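Local coordinates for protein transcriptional regulator AefR (Pseudomonas syringae pv. tomato, PDB 3CDL) that probably binds regulatory DNA and controls transcription, as other members of the TetR family of helix-turn-helix regulators do, at residues F27-S31 and M32-A36. Numbering follows the deposited sequence.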
ATOM      1  N   PHE B  27      14.248 -11.377  -6.259  1.00 49.91           N
ATOM      2  CA  PHE B  27      14.041 -11.434  -7.698  1.00 49.76           C
ATOM      3  C   PHE B  27      15.331 -11.495  -8.542  1.00 49.85           C
ATOM      4  O   PHE B  27      15.496 -12.411  -9.354  1.00 49.49           O
ATOM      5  CB  PHE B  27      13.146 -10.268  -8.161  1.00 49.75           C
ATOM      6  CG  PHE B  27      12.931 -10.245  -9.639  1.00 49.56           C
ATOM      7  CD1 PHE B  27      11.956 -11.064 -10.226  1.00 50.24           C
ATOM      8  CD2 PHE B  27      13.727  -9.457 -10.451  1.00 47.97           C
ATOM      9  CE1 PHE B  27      11.766 -11.080 -11.599  1.00 50.44           C
ATOM     10  CE2 PHE B  27      13.555  -9.470 -11.825  1.00 49.99           C
ATOM     11  CZ  PHE B  27      12.566 -10.276 -12.404  1.00 50.36           C
ATOM     12  N   GLU B  28      16.213 -10.505  -8.371  1.00 50.18           N
ATOM     13  CA  GLU B  28      17.401 -10.331  -9.233  1.00 50.26           C
ATOM     14  C   GLU B  28      18.474 -11.393  -9.062  1.00 50.03           C
ATOM     15  O   GLU B  28      19.115 -11.769 -10.041  1.00 50.29           O
ATOM     16  CB  GLU B  28      18.012  -8.924  -9.097  1.00 50.61           C
ATOM     17  CG  GLU B  28      17.527  -7.878 -10.158  1.00 52.97           C
ATOM     18  CD  GLU B  28      18.211  -8.020 -11.558  1.00 55.94           C
ATOM     19  OE1 GLU B  28      18.387  -9.159 -12.059  1.00 56.40           O
ATOM     20  OE2 GLU B  28      18.561  -6.981 -12.173  1.00 56.78           O
ATOM     21  N   ILE B  29      18.671 -11.879  -7.837  1.00 49.80           N
ATOM     22  CA  ILE B  29      19.629 -12.970  -7.603  1.00 49.83           C
ATOM     23  C   ILE B  29      19.107 -14.370  -8.001  1.00 49.84           C
ATOM     24  O   ILE B  29      19.893 -15.317  -8.082  1.00 49.60           O
ATOM     25  CB  ILE B  29      20.187 -13.015  -6.142  1.00 49.85           C
ATOM     26  CG1 ILE B  29      19.283 -13.858  -5.228  1.00 49.50           C
ATOM     27  CG2 ILE B  29      20.462 -11.605  -5.604  1.00 49.47           C
ATOM     28  CD1 ILE B  29      19.966 -14.338  -3.950  1.00 49.93           C
ATOM     29  N   THR B  30      17.801 -14.494  -8.238  1.00 49.77           N
ATOM     30  CA  THR B  30      17.190 -15.770  -8.627  1.00 49.76           C
ATOM     31  C   THR B  30      17.375 -16.026 -10.113  1.00 49.68           C
ATOM     32  O   THR B  30      17.037 -15.187 -10.941  1.00 50.08           O
ATOM     33  CB  THR B  30      15.693 -15.778  -8.327  1.00 49.65           C
ATOM     34  OG1 THR B  30      15.490 -15.483  -6.945  1.00 49.65           O
ATOM     35  CG2 THR B  30      15.088 -17.145  -8.644  1.00 50.39           C
ATOM     36  N   SER B  31      17.900 -17.195 -10.445  1.00 49.74           N
ATOM     37  CA  SER B  31      18.156 -17.558 -11.831  1.00 49.75           C
ATOM     38  C   SER B  31      17.140 -18.558 -12.396  1.00 49.66           C
ATOM     39  O   SER B  31      16.486 -19.307 -11.655  1.00 49.00           O
ATOM     40  CB  SER B  31      19.555 -18.140 -11.946  1.00 49.88           C
ATOM     41  OG  SER B  31      19.650 -19.304 -11.152  1.00 50.46           O
HETATM   42  N   MSE B  32      17.040 -18.557 -13.725  1.00 49.83           N
HETATM   43  CA  MSE B  32      16.127 -19.419 -14.471  1.00 50.07           C
HETATM   44  C   MSE B  32      16.358 -20.894 -14.183  1.00 49.87           C
HETATM   45  O   MSE B  32      15.404 -21.672 -14.135  1.00 49.96           O
HETATM   46  CB  MSE B  32      16.248 -19.161 -15.974  1.00 50.47           C
HETATM   47  CG  MSE B  32      15.879 -17.757 -16.404  1.00 52.46           C
HETATM   48 SE   MSE B  32      14.027 -17.304 -15.992  0.85 59.76          SE
HETATM   49  CE  MSE B  32      13.169 -18.028 -17.594  1.00 57.18           C
ATOM     50  N   ASP B  33      17.619 -21.277 -13.990  1.00 49.44           N
ATOM     51  CA  ASP B  33      17.927 -22.646 -13.600  1.00 49.20           C
ATOM     52  C   ASP B  33      17.553 -22.962 -12.155  1.00 48.86           C
ATOM     53  O   ASP B  33      17.207 -24.104 -11.853  1.00 49.06           O
ATOM     54  CB  ASP B  33      19.379 -23.083 -13.913  1.00 49.36           C
ATOM     55  CG  ASP B  33      20.295 -21.932 -14.308  1.00 50.08           C
ATOM     56  OD1 ASP B  33      20.107 -20.796 -13.806  1.00 50.62           O
ATOM     57  OD2 ASP B  33      21.218 -22.183 -15.123  1.00 49.48           O
ATOM     58  N   ARG B  34      17.619 -21.972 -11.264  1.00 48.18           N
ATOM     59  CA  ARG B  34      17.179 -22.201  -9.891  1.00 47.45           C
ATOM     60  C   ARG B  34      15.680 -22.439  -9.900  1.00 46.80           C
ATOM     61  O   ARG B  34      15.191 -23.385  -9.273  1.00 47.06           O
ATOM     62  CB  ARG B  34      17.570 -21.053  -8.966  1.00 47.52           C
ATOM     63  CG  ARG B  34      17.795 -21.485  -7.524  1.00 48.02           C
ATOM     64  CD  ARG B  34      19.110 -20.958  -6.981  1.00 50.09           C
ATOM     65  NE  ARG B  34      19.241 -19.502  -7.148  1.00 53.62           N
ATOM     66  CZ  ARG B  34      20.350 -18.792  -6.895  1.00 54.43           C
ATOM     67  NH1 ARG B  34      20.350 -17.478  -7.086  1.00 52.13           N
ATOM     68  NH2 ARG B  34      21.464 -19.386  -6.455  1.00 56.16           N
ATOM     69  N   ILE B  35      14.969 -21.598 -10.652  1.00 46.02           N
ATOM     70  CA  ILE B  35      13.538 -21.780 -10.940  1.00 45.04           C
ATOM     71  C   ILE B  35      13.241 -23.196 -11.468  1.00 44.62           C
ATOM     72  O   ILE B  35      12.341 -23.875 -10.954  1.00 44.42           O
ATOM     73  CB  ILE B  35      13.023 -20.694 -11.938  1.00 44.77           C
ATOM     74  CG1 ILE B  35      13.021 -19.321 -11.274  1.00 44.37           C
ATOM     75  CG2 ILE B  35      11.637 -21.034 -12.495  1.00 44.09           C
ATOM     76  CD1 ILE B  35      12.827 -18.165 -12.239  1.00 45.04           C
ATOM     77  N   ALA B  36      14.008 -23.623 -12.474  1.00 44.14           N
ATOM     78  CA  ALA B  36      13.845 -24.935 -13.130  1.00 44.04           C
ATOM     79  C   ALA B  36      14.079 -26.115 -12.176  1.00 43.68           C
ATOM     80  O   ALA B  36      13.355 -27.114 -12.221  1.00 43.26           O
ATOM     81  CB  ALA B  36      14.755 -25.039 -14.341  1.00 43.68           C
TER
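Ser31 O accepts a hydrogen bond from Ile35 N at 2.9 Å, the first i to i+4 bond of helix 32-39. Ser31 is the N-cap of that helix, and its hydroxyl works on two partners. It donates to Asp33 OD1, with OG 3.1 Å from that oxygen, which is met on its anti side and 27° out of the carboxylate plane. OG also accepts a weak capping bond from Arg34 N at 3.4 Å. A chi1 of 61° sets OG between the backbone N and the carbonyl carbon of Ser31, turned toward the first turn of the helix, where both Asp33 OD1 and Arg34 N can be met. A short hydroxyl residue suits an N-cap because its oxygen can turn back to the amides of the first turn, which lack the i-4 helical carbonyl partners of later turns. Asp33 suits the first turn as well, since its negative charge probably interacts favourably with the positive end of the helix dipole.

Arg34 runs back along the loop. Its CG lies anti to the backbone N (chi1 -151°), and bends farther out bring the guanidinium beside Ile29 and Thr30, with Ser31 OG over one face. Thr30 CA lies at the guanidinium edge, 3.9 Å from Arg34 NH1. The long aliphatic part lets Arg34 span the turn; the residue is partly exposed, and its side chain also touches Glu21 of helix 9-24.

On the buried side, Thr30 CG2 packs against Ile35 CG1 at 4.0 Å, the two side chains crossing at about a right angle; both also rest on Phe22. Met32, a selenomethionine here, instead meets Val46 and Tyr47 of helix 43-49. The capped turn thus leads from helix 9-24 into the first helix of the predicted helix-turn-helix, within the three-helix DNA-binding domain of TetR-family regulators.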